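Local coordinates for conserved protein (Methanothermobacter thermautotrophicus, PDB 1T57) that binds flavin mononucleotide and magnesium ions, is of unknown function, and is related in sequence to the alpha/beta C-terminal domain of pyruvate kinase, at residues 28-39 with 171-179; 147-155 with 184-195. One frame throughout, in Å; residues are numbered along the deposited sequence.

Interaction 1. Residues 28-39 with 171-179. With FMN (flavin mononucleotide), chain E.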
loop_
_atom_site.group_PDB
_atom_site.type_symbol
_atom_site.label_atom_id
_atom_site.label_comp_id
_atom_site.label_asym_id
_atom_site.label_seq_id
_atom_site.Cartn_x
_atom_site.Cartn_y
_atom_site.Cartn_z
ATOM N N PHE A 28 14.602 -32.301 -5.008
ATOM C CA PHE A 28 15.869 -32.375 -4.281
ATOM C C PHE A 28 15.613 -32.321 -2.784
ATOM O O PHE A 28 14.873 -31.474 -2.299
ATOM C CB PHE A 28 16.790 -31.236 -4.692
ATOM C CG PHE A 28 17.094 -31.210 -6.159
ATOM C CD1 PHE A 28 16.712 -30.118 -6.935
ATOM C CD2 PHE A 28 17.771 -32.266 -6.764
ATOM C CE1 PHE A 28 16.988 -30.083 -8.296
ATOM C CE2 PHE A 28 18.053 -32.244 -8.127
ATOM C CZ PHE A 28 17.664 -31.146 -8.894
ATOM N N GLU A 29 16.216 -33.260 -2.076
ATOM C CA GLU A 29 16.067 -33.392 -0.636
ATOM C C GLU A 29 16.406 -32.085 0.054
ATOM O O GLU A 29 15.783 -31.712 1.043
ATOM C CB GLU A 29 16.990 -34.502 -0.140
ATOM C CG GLU A 29 16.913 -34.773 1.347
ATOM C CD GLU A 29 18.144 -35.509 1.852
ATOM O OE1 GLU A 29 18.597 -36.474 1.187
ATOM O OE2 GLU A 29 18.656 -35.120 2.917
ATOM N N GLU A 30 17.408 -31.403 -0.476
ATOM C CA GLU A 30 17.821 -30.119 0.066
ATOM C C GLU A 30 18.228 -29.193 -1.094
ATOM O O GLU A 30 18.642 -29.669 -2.160
ATOM C CB GLU A 30 19.006 -30.313 1.034
ATOM C CG GLU A 30 18.702 -31.229 2.229
ATOM C CD GLU A 30 17.845 -30.568 3.302
ATOM O OE1 GLU A 30 17.400 -31.263 4.249
ATOM O OE2 GLU A 30 17.609 -29.347 3.199
ATOM N N PRO A 31 18.111 -27.857 -0.899
ATOM C CA PRO A 31 18.466 -26.838 -1.897
ATOM C C PRO A 31 19.978 -26.582 -1.971
ATOM O O PRO A 31 20.697 -26.969 -1.066
ATOM C CB PRO A 31 17.681 -25.615 -1.433
ATOM C CG PRO A 31 17.625 -25.771 0.076
ATOM C CD PRO A 31 17.588 -27.252 0.345
ATOM N N GLY A 32 20.475 -25.966 -3.042
ATOM C CA GLY A 32 21.904 -25.702 -3.095
ATOM C C GLY A 32 22.633 -25.999 -4.381
ATOM O O GLY A 32 22.076 -26.628 -5.274
ATOM N N LYS A 33 23.887 -25.555 -4.455
ATOM C CA LYS A 33 24.775 -25.724 -5.610
ATOM C C LYS A 33 24.985 -27.179 -6.050
ATOM O O LYS A 33 25.211 -27.464 -7.232
ATOM C CB LYS A 33 26.135 -25.100 -5.277
ATOM C CG LYS A 33 27.086 -24.915 -6.457
ATOM C CD LYS A 33 28.549 -25.021 -6.005
ATOM C CE LYS A 33 29.478 -24.285 -6.932
ATOM N NZ LYS A 33 29.236 -22.850 -6.705
ATOM N N GLU A 34 24.915 -28.095 -5.092
ATOM C CA GLU A 34 25.115 -29.514 -5.356
ATOM C C GLU A 34 24.201 -30.079 -6.447
ATOM O O GLU A 34 24.625 -30.907 -7.249
ATOM C CB GLU A 34 24.903 -30.274 -4.055
ATOM C CG GLU A 34 24.513 -29.356 -2.917
ATOM C CD GLU A 34 23.627 -30.048 -1.908
ATOM O OE1 GLU A 34 23.142 -29.385 -0.965
ATOM O OE2 GLU A 34 23.413 -31.268 -2.059
ATOM N N ASN A 35 22.945 -29.633 -6.458
ATOM C CA ASN A 35 21.946 -30.108 -7.421
ATOM C C ASN A 35 22.161 -29.660 -8.874
ATOM O O ASN A 35 21.622 -30.257 -9.799
ATOM C CB ASN A 35 20.543 -29.660 -6.980
ATOM C CG ASN A 35 20.231 -30.023 -5.547
ATOM O OD1 ASN A 35 20.265 -31.190 -5.173
ATOM N ND2 ASN A 35 19.906 -29.031 -4.740
ATOM N N THR A 36 22.956 -28.617 -9.071
ATOM C CA THR A 36 23.172 -28.082 -10.407
ATOM C C THR A 36 23.281 -29.073 -11.545
ATOM O O THR A 36 22.529 -28.988 -12.524
ATOM C CB THR A 36 24.402 -27.179 -10.453
ATOM O OG1 THR A 36 24.301 -26.192 -9.421
ATOM C CG2 THR A 36 24.470 -26.451 -11.789
ATOM N N GLU A 37 24.202 -30.018 -11.417
ATOM C CA GLU A 37 24.430 -30.989 -12.474
ATOM C C GLU A 37 23.166 -31.720 -12.887
ATOM O O GLU A 37 22.895 -31.888 -14.084
ATOM C CB GLU A 37 25.515 -31.987 -12.052
ATOM C CG GLU A 37 26.470 -32.358 -13.186
ATOM C CD GLU A 37 26.633 -31.231 -14.197
ATOM O OE1 GLU A 37 26.024 -31.318 -15.287
ATOM O OE2 GLU A 37 27.354 -30.253 -13.895
ATOM N N ARG A 38 22.381 -32.135 -11.901
ATOM C CA ARG A 38 21.155 -32.840 -12.196
ATOM C C ARG A 38 20.145 -31.923 -12.902
ATOM O O ARG A 38 19.516 -32.339 -13.876
ATOM C CB ARG A 38 20.567 -33.425 -10.908
ATOM C CG ARG A 38 19.434 -34.411 -11.143
ATOM C CD ARG A 38 19.812 -35.444 -12.196
ATOM N NE ARG A 38 18.691 -36.313 -12.550
ATOM C CZ ARG A 38 18.601 -36.990 -13.694
ATOM N NH1 ARG A 38 19.568 -36.897 -14.606
ATOM N NH2 ARG A 38 17.547 -37.770 -13.923
ATOM N N VAL A 39 20.000 -30.674 -12.451
ATOM C CA VAL A 39 19.045 -29.808 -13.125
ATOM C C VAL A 39 19.521 -29.458 -14.530
ATOM O O VAL A 39 18.710 -29.335 -15.432
ATOM C CB VAL A 39 18.702 -28.493 -12.314
ATOM C CG1 VAL A 39 19.120 -28.646 -10.906
ATOM C CG2 VAL A 39 19.297 -27.247 -12.981
ATOM N N ILE A 171 15.822 -21.200 -15.293
ATOM C CA ILE A 171 16.693 -21.885 -14.319
ATOM C C ILE A 171 17.199 -21.004 -13.175
ATOM O O ILE A 171 17.816 -19.950 -13.376
ATOM C CB ILE A 171 17.938 -22.508 -15.064
ATOM C CG1 ILE A 171 17.460 -23.607 -16.030
ATOM C CG2 ILE A 171 18.949 -23.070 -14.087
ATOM C CD1 ILE A 171 18.398 -23.888 -17.251
ATOM N N GLY A 172 16.951 -21.450 -11.961
ATOM C CA GLY A 172 17.408 -20.684 -10.826
ATOM C C GLY A 172 17.864 -21.585 -9.705
ATOM O O GLY A 172 17.722 -22.803 -9.783
ATOM N N GLY A 173 18.413 -20.989 -8.655
ATOM C CA GLY A 173 18.862 -21.793 -7.542
ATOM C C GLY A 173 18.938 -21.035 -6.238
ATOM O O GLY A 173 18.537 -19.877 -6.157
ATOM N N THR A 174 19.461 -21.694 -5.210
ATOM C CA THR A 174 19.595 -21.060 -3.915
ATOM C C THR A 174 21.028 -20.550 -3.757
ATOM O O THR A 174 21.953 -21.324 -3.532
ATOM C CB THR A 174 19.258 -22.042 -2.776
ATOM O OG1 THR A 174 17.948 -22.595 -2.970
ATOM C CG2 THR A 174 19.279 -21.336 -1.468
ATOM N N ALA A 175 21.175 -19.237 -3.915
ATOM C CA ALA A 175 22.423 -18.493 -3.779
ATOM C C ALA A 175 23.523 -18.881 -4.756
ATOM O O ALA A 175 24.020 -18.046 -5.494
ATOM C CB ALA A 175 22.928 -18.582 -2.337
ATOM N N TRP A 176 23.873 -20.153 -4.789
ATOM C CA TRP A 176 24.916 -20.632 -5.691
ATOM C C TRP A 176 24.390 -21.725 -6.603
ATOM O O TRP A 176 23.602 -22.576 -6.172
ATOM C CB TRP A 176 26.104 -21.156 -4.870
ATOM C CG TRP A 176 26.736 -20.080 -4.054
ATOM C CD1 TRP A 176 27.483 -19.043 -4.523
ATOM C CD2 TRP A 176 26.553 -19.843 -2.652
ATOM N NE1 TRP A 176 27.766 -18.158 -3.505
ATOM C CE2 TRP A 176 27.210 -18.623 -2.345
ATOM C CE3 TRP A 176 25.897 -20.540 -1.625
ATOM C CZ2 TRP A 176 27.219 -18.078 -1.047
ATOM C CZ3 TRP A 176 25.908 -20.000 -0.335
ATOM C CH2 TRP A 176 26.567 -18.780 -0.061
ATOM N N GLY A 177 24.821 -21.699 -7.862
ATOM C CA GLY A 177 24.413 -22.724 -8.817
ATOM C C GLY A 177 22.924 -22.840 -9.073
ATOM O O GLY A 177 22.220 -21.847 -9.040
ATOM N N ALA A 178 22.424 -24.051 -9.300
ATOM C CA ALA A 178 21.004 -24.206 -9.574
ATOM C C ALA A 178 20.285 -25.424 -8.949
ATOM O O ALA A 178 20.871 -26.496 -8.761
ATOM C CB ALA A 178 20.792 -24.173 -11.093
ATOM N N ASP A 179 19.010 -25.241 -8.615
ATOM C CA ASP A 179 18.207 -26.316 -8.031
ATOM C C ASP A 179 16.729 -26.237 -8.453
ATOM O O ASP A 179 15.899 -27.038 -8.029
ATOM C CB ASP A 179 18.348 -26.322 -6.499
ATOM C CG ASP A 179 17.908 -25.026 -5.856
ATOM O OD1 ASP A 179 18.180 -24.837 -4.651
ATOM O OD2 ASP A 179 17.290 -24.194 -6.545
HETATM N N1 FMN E . 19.407 -16.814 -5.269
HETATM C C2 FMN E . 18.580 -16.989 -4.166
HETATM O O2 FMN E . 18.723 -17.950 -3.435
HETATM N N3 FMN E . 17.479 -16.212 -3.924
HETATM C C4 FMN E . 17.263 -15.083 -4.672
HETATM O O4 FMN E . 16.205 -14.458 -4.521
HETATM C C4A FMN E . 18.059 -14.897 -5.804
HETATM N N5 FMN E . 17.844 -13.807 -6.617
HETATM C C5A FMN E . 18.435 -13.793 -7.858
HETATM C C6 FMN E . 18.190 -12.697 -8.668
HETATM C C7 FMN E . 18.840 -12.548 -9.862
HETATM C C7M FMN E . 18.556 -11.295 -10.625
HETATM C C8 FMN E . 20.052 -13.206 -10.035
HETATM C C8M FMN E . 20.885 -12.980 -11.285
HETATM C C9 FMN E . 20.338 -14.293 -9.211
HETATM C C9A FMN E . 19.483 -14.666 -8.170
HETATM N N10 FMN E . 19.895 -15.602 -7.210
HETATM C C10 FMN E . 19.079 -15.812 -6.127
HETATM C "C1'" FMN E . 21.041 -16.562 -7.443
HETATM C "C2'" FMN E . 20.617 -17.606 -8.438
HETATM O "O2'" FMN E . 19.389 -18.186 -7.982
HETATM C "C3'" FMN E . 21.643 -18.711 -8.537
HETATM O "O3'" FMN E . 21.897 -19.267 -7.283
HETATM C "C4'" FMN E . 22.904 -18.540 -9.402
HETATM O "O4'" FMN E . 23.449 -19.838 -9.450
HETATM C "C5'" FMN E . 24.155 -17.796 -8.992
HETATM O "O5'" FMN E . 25.055 -18.156 -10.016
HETATM P P FMN E . 26.541 -18.760 -9.897
HETATM O O1P FMN E . 27.158 -18.617 -11.246
HETATM O O2P FMN E . 26.560 -20.241 -9.471
HETATM O O3P FMN E . 27.279 -17.889 -8.872
#
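Two hydrogen bonds hold Thr-36 and Gly-32 to the loop that follows strand 168-172. The amide of Ala-178 points almost straight at Thr-36 OG1 (N to OG1 2.8 Å, angle 171° at the hydrogen). Thr-36 OG1 lies beside its own backbone N (chi1 -52°), which turns it back toward Lys-33, where it gives its proton to Lys-33 O at 2.7 Å. A valine in place of Thr-36 would probably leave the buried amide of Ala-178 without its acceptor and Lys-33 O with one donor fewer. The second bond runs from Gly-32 N to Asp-179 OD1 (3.0 Å), on the anti side of the carboxylate and 21° out of its plane, while Thr-174 OG1 takes the syn lone pair of the same oxygen at 2.8 Å; the two donors on OD1 help to limit the carboxylate's rotation.

Van der Waals contacts fill in around these bonds. Asp-179 O lies in the plane of the Phe-28 ring, 3.2 Å from CE1 at its edge, and Asn-35 CB sits over the centre of one face. Val-39 CG2 packs on Ala-178 CB (3.9 Å). Gly-177 has positive phi, and a CB there would run into Thr-36 OG1 and Lys-33 CG. Pro-31 and Asp-179 both rest on Pro-204 of strand 196-204.

The flavin is gripped through backbone groups of this loop. Gly-173 N and O both bond to O2', Ala-175 N reaches O2 at 2.8 Å, and Gly-177 N donates to phosphate oxygen O2P at 2.8 Å.

With the cofactor held by main-chain atoms, the path of the backbone is probably what counts, and Thr-36 and Asp-179 are likely to act as a second shell that helps to hold this glycine-rich turn in position for FMN.

Interaction 2. Residues 147-155 with 184-195. With FMN (flavin mononucleotide), chain E.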
loop_
_atom_site.group_PDB
_atom_site.type_symbol
_atom_site.label_atom_id
_atom_site.label_comp_id
_atom_site.label_asym_id
_atom_site.label_seq_id
_atom_site.Cartn_x
_atom_site.Cartn_y
_atom_site.Cartn_z
ATOM N N LYS A 147 11.343 -18.581 -7.382
ATOM C CA LYS A 147 11.113 -17.154 -7.470
ATOM C C LYS A 147 12.051 -16.528 -8.469
ATOM O O LYS A 147 11.639 -15.652 -9.192
ATOM C CB LYS A 147 11.228 -16.496 -6.074
ATOM C CG LYS A 147 12.408 -15.547 -5.827
ATOM C CD LYS A 147 12.064 -14.118 -6.154
ATOM C CE LYS A 147 12.934 -13.117 -5.362
ATOM N NZ LYS A 147 14.231 -12.677 -5.968
ATOM N N VAL A 148 13.297 -16.998 -8.567
ATOM C CA VAL A 148 14.191 -16.342 -9.524
ATOM C C VAL A 148 13.786 -16.682 -10.921
ATOM O O VAL A 148 13.933 -15.865 -11.829
ATOM C CB VAL A 148 15.727 -16.652 -9.300
ATOM C CG1 VAL A 148 15.976 -17.119 -7.896
ATOM C CG2 VAL A 148 16.248 -17.590 -10.327
ATOM N N CYS A 149 13.231 -17.877 -11.066
ATOM C CA CYS A 149 12.765 -18.354 -12.351
ATOM C C CYS A 149 11.777 -17.419 -13.020
ATOM O O CYS A 149 11.991 -17.093 -14.184
ATOM C CB CYS A 149 12.165 -19.764 -12.225
ATOM S SG CYS A 149 13.381 -21.088 -12.503
ATOM N N VAL A 150 10.714 -16.972 -12.332
ATOM C CA VAL A 150 9.807 -16.051 -13.015
ATOM C C VAL A 150 10.489 -14.693 -13.105
ATOM O O VAL A 150 10.413 -14.011 -14.134
ATOM C CB VAL A 150 8.376 -15.907 -12.314
ATOM C CG1 VAL A 150 8.182 -16.958 -11.295
ATOM C CG2 VAL A 150 8.185 -14.547 -11.727
ATOM N N GLU A 151 11.186 -14.314 -12.037
ATOM C CA GLU A 151 11.866 -13.026 -12.003
ATOM C C GLU A 151 12.801 -12.802 -13.188
ATOM O O GLU A 151 12.749 -11.771 -13.861
ATOM C CB GLU A 151 12.656 -12.879 -10.704
ATOM C CG GLU A 151 13.269 -11.486 -10.560
ATOM C CD GLU A 151 13.904 -11.219 -9.202
ATOM O OE1 GLU A 151 13.699 -10.104 -8.670
ATOM O OE2 GLU A 151 14.617 -12.096 -8.665
ATOM N N ILE A 152 13.691 -13.752 -13.432
ATOM C CA ILE A 152 14.597 -13.574 -14.551
ATOM C C ILE A 152 13.790 -13.692 -15.857
ATOM O O ILE A 152 14.173 -13.132 -16.887
ATOM C CB ILE A 152 15.809 -14.599 -14.505
ATOM C CG1 ILE A 152 15.334 -16.040 -14.314
ATOM C CG2 ILE A 152 16.714 -14.319 -13.314
ATOM C CD1 ILE A 152 16.411 -17.085 -14.586
ATOM N N ALA A 153 12.655 -14.383 -15.819
ATOM C CA ALA A 153 11.866 -14.511 -17.047
ATOM C C ALA A 153 11.358 -13.131 -17.449
ATOM O O ALA A 153 11.451 -12.748 -18.601
ATOM C CB ALA A 153 10.679 -15.528 -16.863
ATOM N N ILE A 154 10.856 -12.387 -16.467
ATOM C CA ILE A 154 10.360 -11.031 -16.664
ATOM C C ILE A 154 11.491 -10.102 -17.140
ATOM O O ILE A 154 11.362 -9.393 -18.123
ATOM C CB ILE A 154 9.744 -10.488 -15.337
ATOM C CG1 ILE A 154 8.428 -11.194 -15.031
ATOM C CG2 ILE A 154 9.519 -9.034 -15.435
ATOM C CD1 ILE A 154 7.965 -11.066 -13.589
HETATM N N MSE A 155 12.601 -10.109 -16.437
HETATM C CA MSE A 155 13.718 -9.263 -16.835
HETATM C C MSE A 155 14.161 -9.508 -18.292
HETATM O O MSE A 155 14.363 -8.577 -19.060
HETATM C CB MSE A 155 14.894 -9.512 -15.898
HETATM C CG MSE A 155 14.529 -9.403 -14.423
HETATM SE SE MSE A 155 16.036 -9.828 -13.226
HETATM C CE MSE A 155 15.502 -11.494 -12.530
ATOM N N LEU A 184 8.018 -22.309 -18.785
ATOM C CA LEU A 184 7.023 -21.262 -18.726
ATOM C C LEU A 184 7.028 -20.373 -19.939
ATOM O O LEU A 184 7.881 -20.488 -20.833
ATOM C CB LEU A 184 7.280 -20.416 -17.476
ATOM C CG LEU A 184 8.717 -19.874 -17.355
ATOM C CD1 LEU A 184 9.019 -18.840 -18.474
ATOM C CD2 LEU A 184 8.927 -19.252 -15.970
ATOM N N THR A 185 6.066 -19.468 -19.943
ATOM C CA THR A 185 5.919 -18.502 -21.014
ATOM C C THR A 185 6.092 -17.141 -20.354
ATOM O O THR A 185 5.242 -16.694 -19.574
ATOM C CB THR A 185 4.509 -18.586 -21.680
ATOM O OG1 THR A 185 4.393 -19.803 -22.434
ATOM C CG2 THR A 185 4.293 -17.415 -22.611
ATOM N N PRO A 186 7.209 -16.467 -20.642
ATOM C CA PRO A 186 7.431 -15.156 -20.038
ATOM C C PRO A 186 6.328 -14.170 -20.365
ATOM O O PRO A 186 5.425 -14.445 -21.180
ATOM C CB PRO A 186 8.770 -14.730 -20.633
ATOM C CG PRO A 186 9.485 -16.047 -20.784
ATOM C CD PRO A 186 8.401 -16.905 -21.390
ATOM N N ALA A 187 6.436 -13.003 -19.744
ATOM C CA ALA A 187 5.500 -11.920 -19.936
ATOM C C ALA A 187 6.249 -10.648 -19.549
ATOM O O ALA A 187 7.176 -10.695 -18.760
ATOM C CB ALA A 187 4.270 -12.126 -19.022
ATOM N N HIS A 188 5.853 -9.514 -20.095
ATOM C CA HIS A 188 6.500 -8.259 -19.748
ATOM C C HIS A 188 6.058 -7.723 -18.396
ATOM O O HIS A 188 5.086 -8.201 -17.815
ATOM C CB HIS A 188 6.216 -7.233 -20.824
ATOM C CG HIS A 188 6.742 -7.622 -22.166
ATOM N ND1 HIS A 188 8.089 -7.740 -22.427
ATOM C CD2 HIS A 188 6.104 -7.996 -23.299
ATOM C CE1 HIS A 188 8.258 -8.183 -23.658
ATOM N NE2 HIS A 188 7.068 -8.347 -24.208
HETATM N N MSE A 189 6.791 -6.735 -17.900
HETATM C CA MSE A 189 6.484 -6.115 -16.615
HETATM C C MSE A 189 5.094 -5.477 -16.635
HETATM O O MSE A 189 4.402 -5.482 -15.632
HETATM C CB MSE A 189 7.503 -5.019 -16.279
HETATM C CG MSE A 189 7.524 -3.914 -17.295
HETATM SE SE MSE A 189 8.402 -2.243 -16.802
HETATM C CE MSE A 189 6.865 -1.098 -16.521
ATOM N N ASN A 190 4.690 -4.906 -17.763
ATOM C CA ASN A 190 3.394 -4.272 -17.801
ATOM C C ASN A 190 2.259 -5.288 -17.892
ATOM O O ASN A 190 1.104 -4.945 -17.716
ATOM C CB ASN A 190 3.327 -3.234 -18.932
ATOM C CG ASN A 190 3.927 -3.729 -20.223
ATOM O OD1 ASN A 190 4.233 -4.909 -20.365
ATOM N ND2 ASN A 190 4.103 -2.822 -21.179
ATOM N N SER A 191 2.586 -6.544 -18.151
ATOM C CA SER A 191 1.556 -7.565 -18.189
ATOM C C SER A 191 2.005 -8.817 -17.416
ATOM O O SER A 191 1.753 -9.960 -17.822
ATOM C CB SER A 191 1.167 -7.896 -19.638
ATOM O OG SER A 191 2.251 -8.446 -20.352
ATOM N N VAL A 192 2.663 -8.579 -16.281
ATOM C CA VAL A 192 3.163 -9.657 -15.442
ATOM C C VAL A 192 2.243 -10.829 -15.216
ATOM O O VAL A 192 2.647 -11.982 -15.345
ATOM C CB VAL A 192 3.546 -9.187 -14.020
ATOM C CG1 VAL A 192 4.841 -8.473 -14.045
ATOM C CG2 VAL A 192 2.409 -8.341 -13.412
ATOM N N PHE A 193 1.012 -10.532 -14.828
ATOM C CA PHE A 193 0.083 -11.588 -14.518
ATOM C C PHE A 193 -0.355 -12.375 -15.713
ATOM O O PHE A 193 -1.282 -13.151 -15.628
ATOM C CB PHE A 193 -1.082 -11.035 -13.703
ATOM C CG PHE A 193 -0.663 -10.625 -12.322
ATOM C CD1 PHE A 193 -0.114 -11.562 -11.443
ATOM C CD2 PHE A 193 -0.746 -9.302 -11.913
ATOM C CE1 PHE A 193 0.345 -11.172 -10.186
ATOM C CE2 PHE A 193 -0.288 -8.903 -10.653
ATOM C CZ PHE A 193 0.257 -9.845 -9.793
ATOM N N ASP A 194 0.361 -12.189 -16.818
ATOM C CA ASP A 194 0.138 -12.949 -18.037
ATOM C C ASP A 194 1.254 -14.020 -18.127
ATOM O O ASP A 194 1.381 -14.740 -19.129
ATOM C CB ASP A 194 0.226 -12.054 -19.271
ATOM C CG ASP A 194 -1.045 -11.278 -19.537
ATOM O OD1 ASP A 194 -1.898 -11.165 -18.618
ATOM O OD2 ASP A 194 -1.178 -10.777 -20.684
ATOM N N LEU A 195 2.067 -14.121 -17.081
ATOM C CA LEU A 195 3.155 -15.092 -17.066
ATOM C C LEU A 195 2.568 -16.441 -16.716
ATOM O O LEU A 195 1.804 -16.558 -15.772
ATOM C CB LEU A 195 4.207 -14.688 -16.044
ATOM C CG LEU A 195 5.492 -15.489 -16.187
ATOM C CD1 LEU A 195 6.674 -14.622 -15.744
ATOM C CD2 LEU A 195 5.378 -16.795 -15.384
HETATM N N1 FMN E . 19.407 -16.814 -5.269
HETATM C C2 FMN E . 18.580 -16.989 -4.166
HETATM O O2 FMN E . 18.723 -17.950 -3.435
HETATM N N3 FMN E . 17.479 -16.212 -3.924
HETATM C C4 FMN E . 17.263 -15.083 -4.672
HETATM O O4 FMN E . 16.205 -14.458 -4.521
HETATM C C4A FMN E . 18.059 -14.897 -5.804
HETATM N N5 FMN E . 17.844 -13.807 -6.617
HETATM C C5A FMN E . 18.435 -13.793 -7.858
HETATM C C6 FMN E . 18.190 -12.697 -8.668
HETATM C C7 FMN E . 18.840 -12.548 -9.862
HETATM C C7M FMN E . 18.556 -11.295 -10.625
HETATM C C8 FMN E . 20.052 -13.206 -10.035
HETATM C C8M FMN E . 20.885 -12.980 -11.285
HETATM C C9 FMN E . 20.338 -14.293 -9.211
HETATM C C9A FMN E . 19.483 -14.666 -8.170
HETATM N N10 FMN E . 19.895 -15.602 -7.210
HETATM C C10 FMN E . 19.079 -15.812 -6.127
HETATM C "C1'" FMN E . 21.041 -16.562 -7.443
HETATM C "C2'" FMN E . 20.617 -17.606 -8.438
HETATM O "O2'" FMN E . 19.389 -18.186 -7.982
HETATM C "C3'" FMN E . 21.643 -18.711 -8.537
HETATM O "O3'" FMN E . 21.897 -19.267 -7.283
HETATM C "C4'" FMN E . 22.904 -18.540 -9.402
HETATM O "O4'" FMN E . 23.449 -19.838 -9.450
HETATM C "C5'" FMN E . 24.155 -17.796 -8.992
HETATM O "O5'" FMN E . 25.055 -18.156 -10.016
HETATM P P FMN E . 26.541 -18.760 -9.897
HETATM O O1P FMN E . 27.158 -18.617 -11.246
HETATM O O2P FMN E . 26.560 -20.241 -9.471
HETATM O O3P FMN E . 27.279 -17.889 -8.872
#
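Pro-186 CG meets helix 144-158 at Ala-153 CB, 4.1 Å away. Of the flat groups, the Phe-193 ring has Val-192 CG2 over one face, toward the rim, and packs on Glu-137 of the second subunit. Across the helix lies the flavin. Val-148 CG1 stands over one of its faces, 3.7 Å from C4A. At the edge, Lys-147 NZ donates to O4 (3.0 Å), somewhat out of the ring plane, and Glu-151 OE2 comes in above the plane near C6, on the side of Val-148.

Lys-147 and Glu-151 are one helical turn apart and form a salt bridge, NZ to OE2 2.8 Å, with the ammonium coming from above the carboxylate plane, 40° out of it. Glu-151 OE1 is taken by the amide of Leu-115, so both ends of the carboxylate are held, which probably helps to direct the lysine to the flavin.

The side chains that meet 184-195 are mainly aliphatic. Leu-195 extends away from its own backbone N (chi1 -168°), which carries CD1 to the helix between residues one turn apart, 3.9 Å from Ile-154 CG1 and 4.0 Å from Val-150 CB. Its side chain runs at about a right angle to that of Ile-154. Leu-184 comes in from the strand, CD1 to Ala-153 CB 4.0 Å, and Ile-154 CD1 meets Val-192 CG1 at 4.1 Å.

Beyond this layer the loop faces neighbouring subunits: Asp-194 forms a salt bridge with Lys-88, and His-188 bonds Gly-89, both of the third subunit.

The helix is thus two-faced. Apolar packing seats it on the end of strand 180-185 and the loop after it; the side toward FMN mixes the Lys-147 and Glu-151 pair with the apolar Val-148 and Met-155, and there the ammonium would probably draw electron density toward O4.

Interaction 2 is the core contact: all its touching residues are buried, and aliphatic side chains make the join. Interaction 1 lies farther out, partly buried, and depends on directed hydrogen bonds between two loops and the helix that follows one of them. Both reach the same sheet, through the adjoining strands 168-172 and 180-185, and they meet where Val-148, Cys-149 and Ile-152 pack on Ile-171 and Gly-172. FMN bridges them: 171-179 supplies backbone groups to its ribityl chain, phosphate and pyrimidine edge, whereas 147-155 offers side chains to the flavin ring. Residues 184-195 also carry contacts to neighbouring subunits, while interaction 1 has a weak ion pair, Arg-38 to Glu-22 of the second subunit.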